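Local atomic coordinates of DUF115 domain-containing protein (Magnetospirillum magneticum AMB-1, PDB entry 5MU5), a protein that is a Maf-family glycosyltransferase involved in the formation of bacterial flagella, probably by transferring sugar to flagellin. Residues A[557-568]-A[622-633]; A[73-81]-A[114-122]. All coordinates share one frame; numbering follows the deposited sequence.

Interaction 1: A[557-568]-A[622-633]; sequences CAQAMDDHVGDS and WEIIRDEFHQMI
Gly566 sits over one face of the Trp622 indole through its N and CA, the CA 3.4 Å from the centroid of the five-membered ring and almost on the ring normal, a CH-pi contact; Ile625 CD1 covers the rim of the opposite face, and Ser568 OG meets the edge at CZ2, 3.3 Å away. Glycine suits this turn, since its backbone angles would press a CB against the preceding carbonyl oxygen. Further along, the Phe629 ring takes Met561 CE over one face, 3.9 Å from its centroid, with Cys557 O at its edge; Met561 gets there with CG anti to the backbone N (chi1 169°) and two further bends that bring the terminal methyl over the ring, the sulfur standing obliquely to it in a Met-aromatic contact. Ala558 CB rests on a face of His630. Arg626 NH1 makes a salt bridge to Asp562 OD1 at 3.2 Å, on the syn side but 23° out of the carboxylate plane, with the oxygen near the guanidinium plane; His630 NE2 adds a weak bond to the same oxygen. Arg626 in turn grips Glu623 side-on, NE to OE1 at 2.8 Å and NH2 to OE2. With Trp622 replaced by an alanine, the face under Gly566 is lost, which would probably open a gap there and leave the turn after helix 546-564 without its platform. The segments run antiparallel, their axes 9.8 Å apart at closest approach, in the Maf helical bundle. Apolar and aromatic groups thus fill the seam, while along one flank a single cation bridges two carboxylates, probably favouring the charged form of each.

Interaction 2: A[73-81]-A[114-122]; sequences ALGPDHRIS and QHPEESGGF
Arg79 reaches the 114-122 loop with a chain that turns once, at chi2 (-81°), and is extended beyond it, so that the guanidinium arrives edge-on between two carbonyls. NH1 donates to Gly120 O at 3.0 Å, close to the guanidinium plane but well above the plane of the carbonyl, while NH2 bonds Ala73 O within its own loop at 2.8 Å. Ser119 OG, beside its backbone N (chi1 -82°), donates to the same Ala73 O at 2.8 Å from the other face of that carbonyl. One oxygen is thereby held by two donors, and a small hydroxyl side chain suits a place where Leu74 CD2 also packs. At the other end Pro76 sets its CB-CG side over one face of His115: CB stands 3.7 Å from the imidazole centroid, 3° off the normal, a CH-pi contact suited to proline, whose ring holds these methylene groups rigidly; Gln114 CG covers the opposite face. Arg79 is further held by a salt bridge to Asp142 and a cation-pi contact with Trp209. A buried arginine thus organises a loop-to-loop contact in the Maf N-terminal domain: 114-122 leads into inner strand 123-127 of its parallel sheet, and 73-81 bonds to the backbone at edge strand 211-214.

From the N terminus, the chain leaves helix 61-71 through 73-81, runs along helix 92-107 and the short strand 111-112, and returns at 114-122, so interaction 2 closes a loop of 32 intervening residues. Interaction 1 opens much later, on helix 546-564, and closes on helix 618-646 after 53 residues that are mostly helical. The two are in series, neither nested nor crossed, with centres about 24 Å apart and nearest atoms about 5 Å apart. Interaction 2 fastens loops of the N-terminal domain, interaction 1 two helices of the C-terminal bundle. The regions meet all the same: Phe122 packs on helix 568-579, and Arg104 of helix 92-107 pairs with Asp627 and Glu628.

Interaction 1: A[557-568]-A[622-633]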
loop_
_atom_site.group_PDB
_atom_site.type_symbol
_atom_site.label_atom_id
_atom_site.label_comp_id
_atom_site.label_asym_id
_atom_site.label_seq_id
_atom_site.Cartn_x
_atom_site.Cartn_y
_atom_site.Cartn_z
ATOM N N CYS A 557 -11.270 -20.618 3.768
ATOM C CA CYS A 557 -11.878 -19.721 2.776
ATOM C C CYS A 557 -12.851 -20.447 1.865
ATOM O O CYS A 557 -13.842 -19.865 1.446
ATOM C CB CYS A 557 -10.816 -19.058 1.905
ATOM S SG CYS A 557 -9.636 -18.052 2.822
ATOM N N ALA A 558 -12.544 -21.700 1.538
ATOM C CA ALA A 558 -13.415 -22.522 0.716
ATOM C C ALA A 558 -14.708 -22.733 1.472
ATOM O O ALA A 558 -15.809 -22.557 0.925
ATOM C CB ALA A 558 -12.762 -23.858 0.415
ATOM N N GLN A 559 -14.572 -23.058 2.749
ATOM C CA GLN A 559 -15.725 -23.304 3.611
ATOM C C GLN A 559 -16.602 -22.051 3.774
ATOM O O GLN A 559 -17.837 -22.135 3.790
ATOM C CB GLN A 559 -15.237 -23.786 4.984
ATOM C CG GLN A 559 -16.345 -24.193 5.945
ATOM C CD GLN A 559 -17.176 -25.339 5.402
ATOM O OE1 GLN A 559 -16.643 -26.270 4.806
ATOM N NE2 GLN A 559 -18.484 -25.274 5.595
ATOM N N ALA A 560 -15.950 -20.894 3.891
ATOM C CA ALA A 560 -16.640 -19.605 3.987
ATOM C C ALA A 560 -17.504 -19.366 2.763
ATOM O O ALA A 560 -18.644 -18.962 2.887
ATOM C CB ALA A 560 -15.633 -18.477 4.136
ATOM N N MET A 561 -16.956 -19.621 1.581
ATOM C CA MET A 561 -17.722 -19.512 0.334
ATOM C C MET A 561 -18.947 -20.453 0.361
ATOM O O MET A 561 -20.047 -20.039 -0.003
ATOM C CB MET A 561 -16.800 -19.791 -0.875
ATOM C CG MET A 561 -17.498 -19.969 -2.210
ATOM S SD MET A 561 -18.431 -18.500 -2.701
ATOM C CE MET A 561 -17.065 -17.459 -3.227
ATOM N N ASP A 562 -18.773 -21.699 0.810
ATOM C CA ASP A 562 -19.919 -22.633 0.919
ATOM C C ASP A 562 -20.961 -22.151 1.920
ATOM O O ASP A 562 -22.145 -22.290 1.681
ATOM C CB ASP A 562 -19.501 -24.060 1.328
ATOM C CG ASP A 562 -18.885 -24.849 0.187
ATOM O OD1 ASP A 562 -18.990 -24.417 -0.981
ATOM O OD2 ASP A 562 -18.276 -25.910 0.457
ATOM N N ASP A 563 -20.525 -21.601 3.041
ATOM C CA ASP A 563 -21.469 -21.158 4.054
ATOM C C ASP A 563 -22.167 -19.861 3.666
ATOM O O ASP A 563 -23.271 -19.622 4.118
ATOM C CB ASP A 563 -20.764 -20.956 5.406
ATOM C CG ASP A 563 -20.173 -22.243 5.966
ATOM O OD1 ASP A 563 -20.679 -23.339 5.642
ATOM O OD2 ASP A 563 -19.205 -22.160 6.748
ATOM N N HIS A 564 -21.548 -19.021 2.842
ATOM C CA HIS A 564 -22.126 -17.699 2.603
ATOM C C HIS A 564 -22.400 -17.316 1.158
ATOM O O HIS A 564 -22.769 -16.165 0.882
ATOM C CB HIS A 564 -21.280 -16.650 3.306
ATOM C CG HIS A 564 -21.168 -16.896 4.772
ATOM N ND1 HIS A 564 -22.243 -16.761 5.622
ATOM C CD2 HIS A 564 -20.141 -17.341 5.533
ATOM C CE1 HIS A 564 -21.875 -17.070 6.853
ATOM N NE2 HIS A 564 -20.606 -17.432 6.825
ATOM N N VAL A 565 -22.247 -18.286 0.254
ATOM C CA VAL A 565 -22.614 -18.110 -1.145
ATOM C C VAL A 565 -23.989 -17.454 -1.204
ATOM O O VAL A 565 -24.924 -17.893 -0.525
ATOM C CB VAL A 565 -22.634 -19.460 -1.925
ATOM C CG1 VAL A 565 -23.506 -20.505 -1.227
ATOM C CG2 VAL A 565 -23.092 -19.242 -3.364
ATOM N N GLY A 566 -24.103 -16.391 -1.993
ATOM C CA GLY A 566 -25.377 -15.678 -2.147
ATOM C C GLY A 566 -25.499 -14.441 -1.260
ATOM O O GLY A 566 -26.326 -13.597 -1.529
ATOM N N ASP A 567 -24.694 -14.338 -0.198
ATOM C CA ASP A 567 -24.761 -13.205 0.726
ATOM C C ASP A 567 -23.436 -12.469 0.616
ATOM O O ASP A 567 -22.487 -12.761 1.336
ATOM C CB ASP A 567 -25.076 -13.677 2.167
ATOM C CG ASP A 567 -25.397 -12.513 3.119
ATOM O OD1 ASP A 567 -25.000 -11.351 2.825
ATOM O OD2 ASP A 567 -26.033 -12.764 4.175
ATOM N N SER A 568 -23.398 -11.503 -0.300
ATOM C CA SER A 568 -22.161 -10.826 -0.706
ATOM C C SER A 568 -21.428 -10.206 0.456
ATOM O O SER A 568 -20.250 -10.452 0.665
ATOM C CB SER A 568 -22.427 -9.716 -1.730
ATOM O OG SER A 568 -23.042 -10.221 -2.893
ATOM N N TRP A 622 -24.194 -17.422 -8.819
ATOM C CA TRP A 622 -23.628 -17.670 -7.507
ATOM C C TRP A 622 -23.096 -19.110 -7.394
ATOM O O TRP A 622 -22.040 -19.329 -6.830
ATOM C CB TRP A 622 -24.644 -17.386 -6.400
ATOM C CG TRP A 622 -24.524 -16.013 -5.814
ATOM C CD1 TRP A 622 -25.471 -15.036 -5.807
ATOM C CD2 TRP A 622 -23.372 -15.460 -5.155
ATOM N NE1 TRP A 622 -24.989 -13.912 -5.182
ATOM C CE2 TRP A 622 -23.710 -14.146 -4.759
ATOM C CE3 TRP A 622 -22.110 -15.960 -4.835
ATOM C CZ2 TRP A 622 -22.829 -13.323 -4.078
ATOM C CZ3 TRP A 622 -21.229 -15.149 -4.157
ATOM C CH2 TRP A 622 -21.582 -13.832 -3.792
ATOM N N GLU A 623 -23.832 -20.088 -7.906
ATOM C CA GLU A 623 -23.365 -21.474 -7.870
ATOM C C GLU A 623 -22.077 -21.636 -8.718
ATOM O O GLU A 623 -21.113 -22.284 -8.294
ATOM C CB GLU A 623 -24.478 -22.430 -8.300
ATOM C CG GLU A 623 -24.039 -23.863 -8.626
ATOM C CD GLU A 623 -23.168 -24.518 -7.556
ATOM O OE1 GLU A 623 -23.303 -24.205 -6.354
ATOM O OE2 GLU A 623 -22.324 -25.359 -7.926
ATOM N N ILE A 624 -22.054 -21.019 -9.896
ATOM C CA ILE A 624 -20.842 -20.989 -10.722
ATOM C C ILE A 624 -19.646 -20.423 -9.968
ATOM O O ILE A 624 -18.533 -20.968 -10.032
ATOM C CB ILE A 624 -21.082 -20.177 -11.997
ATOM C CG1 ILE A 624 -21.956 -21.008 -12.949
ATOM C CG2 ILE A 624 -19.761 -19.823 -12.677
ATOM C CD1 ILE A 624 -22.462 -20.257 -14.160
ATOM N N ILE A 625 -19.866 -19.310 -9.277
ATOM C CA ILE A 625 -18.808 -18.662 -8.519
ATOM C C ILE A 625 -18.294 -19.578 -7.405
ATOM O O ILE A 625 -17.085 -19.673 -7.174
ATOM C CB ILE A 625 -19.327 -17.354 -7.902
ATOM C CG1 ILE A 625 -19.479 -16.322 -8.996
ATOM C CG2 ILE A 625 -18.379 -16.816 -6.843
ATOM C CD1 ILE A 625 -20.350 -15.178 -8.585
ATOM N N ARG A 626 -19.223 -20.251 -6.736
ATOM C CA ARG A 626 -18.880 -21.130 -5.642
ATOM C C ARG A 626 -18.011 -22.252 -6.157
ATOM O O ARG A 626 -16.960 -22.540 -5.608
ATOM C CB ARG A 626 -20.142 -21.703 -4.995
ATOM C CG ARG A 626 -19.901 -22.460 -3.696
ATOM C CD ARG A 626 -21.065 -23.392 -3.349
ATOM N NE ARG A 626 -21.227 -24.369 -4.416
ATOM C CZ ARG A 626 -20.402 -25.394 -4.651
ATOM N NH1 ARG A 626 -19.342 -25.620 -3.885
ATOM N NH2 ARG A 626 -20.628 -26.190 -5.686
ATOM N N ASP A 627 -18.446 -22.862 -7.237
ATOM C CA ASP A 627 -17.755 -24.024 -7.765
ATOM C C ASP A 627 -16.351 -23.671 -8.288
ATOM O O ASP A 627 -15.391 -24.372 -7.999
ATOM C CB ASP A 627 -18.587 -24.642 -8.879
ATOM C CG ASP A 627 -18.032 -25.943 -9.346
ATOM O OD1 ASP A 627 -17.617 -26.747 -8.492
ATOM O OD2 ASP A 627 -18.011 -26.172 -10.566
ATOM N N GLU A 628 -16.245 -22.583 -9.051
ATOM C CA GLU A 628 -14.957 -22.134 -9.563
ATOM C C GLU A 628 -14.058 -21.620 -8.455
ATOM O O GLU A 628 -12.849 -21.786 -8.525
ATOM C CB GLU A 628 -15.129 -21.077 -10.641
ATOM C CG GLU A 628 -15.764 -21.631 -11.910
ATOM C CD GLU A 628 -14.907 -22.667 -12.641
ATOM O OE1 GLU A 628 -13.669 -22.727 -12.406
ATOM O OE2 GLU A 628 -15.479 -23.426 -13.471
ATOM N N PHE A 629 -14.635 -21.011 -7.427
ATOM C CA PHE A 629 -13.833 -20.564 -6.304
ATOM C C PHE A 629 -13.146 -21.777 -5.664
ATOM O O PHE A 629 -11.968 -21.705 -5.324
ATOM C CB PHE A 629 -14.701 -19.801 -5.311
ATOM C CG PHE A 629 -13.930 -19.075 -4.246
ATOM C CD1 PHE A 629 -13.331 -17.846 -4.517
ATOM C CD2 PHE A 629 -13.835 -19.597 -2.953
ATOM C CE1 PHE A 629 -12.625 -17.159 -3.535
ATOM C CE2 PHE A 629 -13.135 -18.909 -1.964
ATOM C CZ PHE A 629 -12.525 -17.690 -2.258
ATOM N N HIS A 630 -13.887 -22.884 -5.526
ATOM C CA HIS A 630 -13.336 -24.161 -5.040
ATOM C C HIS A 630 -12.247 -24.735 -5.937
ATOM O O HIS A 630 -11.216 -25.197 -5.441
ATOM C CB HIS A 630 -14.429 -25.218 -4.874
ATOM C CG HIS A 630 -14.977 -25.302 -3.492
ATOM N ND1 HIS A 630 -14.602 -26.290 -2.607
ATOM C CD2 HIS A 630 -15.860 -24.514 -2.831
ATOM C CE1 HIS A 630 -15.236 -26.112 -1.461
ATOM N NE2 HIS A 630 -16.007 -25.043 -1.572
ATOM N N GLN A 631 -12.482 -24.760 -7.244
ATOM C CA GLN A 631 -11.448 -25.228 -8.157
ATOM C C GLN A 631 -10.193 -24.367 -8.016
ATOM O O GLN A 631 -9.089 -24.895 -8.003
ATOM C CB GLN A 631 -11.925 -25.271 -9.605
ATOM C CG GLN A 631 -12.733 -26.521 -9.939
ATOM C CD GLN A 631 -13.238 -26.551 -11.385
ATOM O OE1 GLN A 631 -12.568 -26.076 -12.315
ATOM N NE2 GLN A 631 -14.429 -27.117 -11.578
ATOM N N MET A 632 -10.360 -23.055 -7.879
ATOM C CA MET A 632 -9.221 -22.171 -7.693
ATOM C C MET A 632 -8.461 -22.529 -6.417
ATOM O O MET A 632 -7.226 -22.649 -6.424
ATOM C CB MET A 632 -9.667 -20.722 -7.609
ATOM C CG MET A 632 -8.526 -19.727 -7.639
ATOM S SD MET A 632 -9.071 -18.026 -7.477
ATOM C CE MET A 632 -9.508 -18.008 -5.746
ATOM N N ILE A 633 -9.201 -22.694 -5.328
ATOM C CA ILE A 633 -8.589 -23.034 -4.052
ATOM C C ILE A 633 -7.904 -24.404 -4.119
ATOM O O ILE A 633 -6.846 -24.588 -3.523
ATOM C CB ILE A 633 -9.602 -22.863 -2.902
ATOM C CG1 ILE A 633 -9.672 -21.367 -2.592
ATOM C CG2 ILE A 633 -9.181 -23.650 -1.673
ATOM C CD1 ILE A 633 -10.723 -20.945 -1.598
#

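Interaction 2: A[73-81]-A[114-122]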
loop_
_atom_site.group_PDB
_atom_site.type_symbol
_atom_site.label_atom_id
_atom_site.label_comp_id
_atom_site.label_asym_id
_atom_site.label_seq_id
_atom_site.Cartn_x
_atom_site.Cartn_y
_atom_site.Cartn_z
ATOM N N ALA A 73 -31.067 6.092 -5.984
ATOM C CA ALA A 73 -30.815 4.696 -5.610
ATOM C C ALA A 73 -30.066 3.874 -6.650
ATOM O O ALA A 73 -29.321 2.968 -6.282
ATOM C CB ALA A 73 -32.134 3.996 -5.294
ATOM N N LEU A 74 -30.271 4.174 -7.932
ATOM C CA LEU A 74 -29.773 3.304 -9.012
ATOM C C LEU A 74 -28.809 3.930 -10.023
ATOM O O LEU A 74 -28.154 3.216 -10.773
ATOM C CB LEU A 74 -30.977 2.741 -9.770
ATOM C CG LEU A 74 -32.017 1.975 -8.928
ATOM C CD1 LEU A 74 -33.298 1.727 -9.718
ATOM C CD2 LEU A 74 -31.439 0.661 -8.410
ATOM N N GLY A 75 -28.739 5.254 -10.071
ATOM C CA GLY A 75 -27.904 5.911 -11.056
ATOM C C GLY A 75 -26.429 5.689 -10.785
ATOM O O GLY A 75 -25.988 5.793 -9.644
ATOM N N PRO A 76 -25.653 5.390 -11.830
ATOM C CA PRO A 76 -24.205 5.246 -11.674
ATOM C C PRO A 76 -23.447 6.533 -11.309
ATOM O O PRO A 76 -22.336 6.439 -10.818
ATOM C CB PRO A 76 -23.749 4.727 -13.046
ATOM C CG PRO A 76 -24.786 5.222 -13.996
ATOM C CD PRO A 76 -26.077 5.170 -13.223
ATOM N N ASP A 77 -24.026 7.718 -11.517
ATOM C CA ASP A 77 -23.317 8.975 -11.198
ATOM C C ASP A 77 -22.920 9.059 -9.731
ATOM O O ASP A 77 -21.893 9.631 -9.403
ATOM C CB ASP A 77 -24.167 10.217 -11.491
ATOM C CG ASP A 77 -24.403 10.474 -12.982
ATOM O OD1 ASP A 77 -23.905 9.730 -13.869
ATOM O OD2 ASP A 77 -25.119 11.462 -13.259
ATOM N N HIS A 78 -23.754 8.495 -8.864
ATOM C CA HIS A 78 -23.581 8.567 -7.405
ATOM C C HIS A 78 -23.006 7.262 -6.811
ATOM O O HIS A 78 -23.349 6.866 -5.700
ATOM C CB HIS A 78 -24.951 8.891 -6.783
ATOM C CG HIS A 78 -25.696 9.965 -7.523
ATOM N ND1 HIS A 78 -25.265 11.276 -7.561
ATOM C CD2 HIS A 78 -26.809 9.911 -8.296
ATOM C CE1 HIS A 78 -26.093 11.986 -8.305
ATOM N NE2 HIS A 78 -27.040 11.183 -8.760
ATOM N N ARG A 79 -22.138 6.616 -7.585
ATOM C CA ARG A 79 -21.562 5.328 -7.262
ATOM C C ARG A 79 -20.133 5.240 -7.768
ATOM O O ARG A 79 -19.776 5.894 -8.745
ATOM C CB ARG A 79 -22.341 4.233 -8.001
ATOM C CG ARG A 79 -23.802 4.102 -7.622
ATOM C CD ARG A 79 -23.952 3.303 -6.352
ATOM N NE ARG A 79 -25.352 3.120 -6.018
ATOM C CZ ARG A 79 -25.796 2.334 -5.045
ATOM N NH1 ARG A 79 -24.965 1.622 -4.325
ATOM N NH2 ARG A 79 -27.080 2.228 -4.812
ATOM N N ILE A 80 -19.333 4.408 -7.115
ATOM C CA ILE A 80 -18.051 3.996 -7.662
ATOM C C ILE A 80 -18.376 2.917 -8.703
ATOM O O ILE A 80 -19.185 2.036 -8.434
ATOM C CB ILE A 80 -17.138 3.398 -6.567
ATOM C CG1 ILE A 80 -16.803 4.437 -5.484
ATOM C CG2 ILE A 80 -15.861 2.827 -7.150
ATOM C CD1 ILE A 80 -16.097 5.683 -5.968
ATOM N N SER A 81 -17.766 3.003 -9.884
ATOM C CA SER A 81 -17.872 1.974 -10.934
ATOM C C SER A 81 -16.473 1.529 -11.351
ATOM O O SER A 81 -15.931 2.018 -12.356
ATOM C CB SER A 81 -18.602 2.499 -12.162
ATOM O OG SER A 81 -19.893 2.950 -11.802
ATOM N N GLN A 114 -23.786 -3.269 -17.997
ATOM C CA GLN A 114 -22.695 -2.342 -17.728
ATOM C C GLN A 114 -22.777 -1.892 -16.266
ATOM O O GLN A 114 -21.790 -1.859 -15.571
ATOM C CB GLN A 114 -22.794 -1.122 -18.645
ATOM C CG GLN A 114 -21.548 -0.239 -18.601
ATOM C CD GLN A 114 -21.761 1.174 -19.153
ATOM O OE1 GLN A 114 -22.761 1.474 -19.806
ATOM N NE2 GLN A 114 -20.804 2.049 -18.885
ATOM N N HIS A 115 -23.975 -1.551 -15.810
ATOM C CA HIS A 115 -24.181 -1.059 -14.456
ATOM C C HIS A 115 -25.180 -1.962 -13.773
ATOM O O HIS A 115 -26.069 -2.497 -14.424
ATOM C CB HIS A 115 -24.717 0.392 -14.471
ATOM C CG HIS A 115 -23.785 1.378 -15.110
ATOM N ND1 HIS A 115 -22.457 1.487 -14.746
ATOM C CD2 HIS A 115 -23.991 2.319 -16.066
ATOM C CE1 HIS A 115 -21.881 2.437 -15.461
ATOM N NE2 HIS A 115 -22.789 2.953 -16.273
ATOM N N PRO A 116 -25.047 -2.143 -12.456
ATOM C CA PRO A 116 -26.069 -2.951 -11.807
ATOM C C PRO A 116 -27.481 -2.327 -11.909
ATOM O O PRO A 116 -27.629 -1.103 -11.894
ATOM C CB PRO A 116 -25.613 -2.967 -10.342
ATOM C CG PRO A 116 -24.166 -2.664 -10.385
ATOM C CD PRO A 116 -24.031 -1.688 -11.504
ATOM N N GLU A 117 -28.498 -3.173 -12.013
ATOM C CA GLU A 117 -29.892 -2.724 -11.937
ATOM C C GLU A 117 -30.438 -2.786 -10.513
ATOM O O GLU A 117 -31.591 -2.451 -10.276
ATOM C CB GLU A 117 -30.786 -3.548 -12.859
ATOM C CG GLU A 117 -30.955 -2.919 -14.235
ATOM C CD GLU A 117 -31.735 -3.800 -15.203
ATOM O OE1 GLU A 117 -32.310 -4.829 -14.772
ATOM O OE2 GLU A 117 -31.775 -3.459 -16.406
ATOM N N GLU A 118 -29.602 -3.194 -9.571
ATOM C CA GLU A 118 -29.997 -3.340 -8.185
ATOM C C GLU A 118 -29.225 -2.337 -7.308
ATOM O O GLU A 118 -28.093 -1.973 -7.606
ATOM C CB GLU A 118 -29.717 -4.787 -7.731
ATOM C CG GLU A 118 -28.260 -5.248 -7.944
ATOM C CD GLU A 118 -27.948 -6.638 -7.398
ATOM O OE1 GLU A 118 -28.893 -7.424 -7.132
ATOM O OE2 GLU A 118 -26.739 -6.941 -7.231
ATOM N N SER A 119 -29.856 -1.872 -6.242
ATOM C CA SER A 119 -29.162 -1.078 -5.231
ATOM C C SER A 119 -28.364 -2.062 -4.398
ATOM O O SER A 119 -28.764 -3.214 -4.258
ATOM C CB SER A 119 -30.141 -0.323 -4.324
ATOM O OG SER A 119 -30.579 0.869 -4.939
ATOM N N GLY A 120 -27.248 -1.616 -3.840
ATOM C CA GLY A 120 -26.422 -2.490 -3.015
ATOM C C GLY A 120 -25.060 -1.892 -2.712
ATOM O O GLY A 120 -24.953 -0.703 -2.403
ATOM N N GLY A 121 -24.016 -2.707 -2.806
ATOM C CA GLY A 121 -22.657 -2.262 -2.507
ATOM C C GLY A 121 -22.305 -2.447 -1.036
ATOM O O GLY A 121 -23.147 -2.221 -0.134
ATOM N N PHE A 122 -21.061 -2.858 -0.800
ATOM C CA PHE A 122 -20.575 -3.155 0.532
ATOM C C PHE A 122 -20.461 -1.898 1.365
ATOM O O PHE A 122 -20.914 -1.879 2.509
ATOM C CB PHE A 122 -19.210 -3.822 0.454
ATOM C CG PHE A 122 -18.712 -4.339 1.767
ATOM C CD1 PHE A 122 -18.112 -3.490 2.678
ATOM C CD2 PHE A 122 -18.828 -5.677 2.082
ATOM C CE1 PHE A 122 -17.647 -3.956 3.899
ATOM C CE2 PHE A 122 -18.355 -6.161 3.289
ATOM C CZ PHE A 122 -17.773 -5.298 4.207
#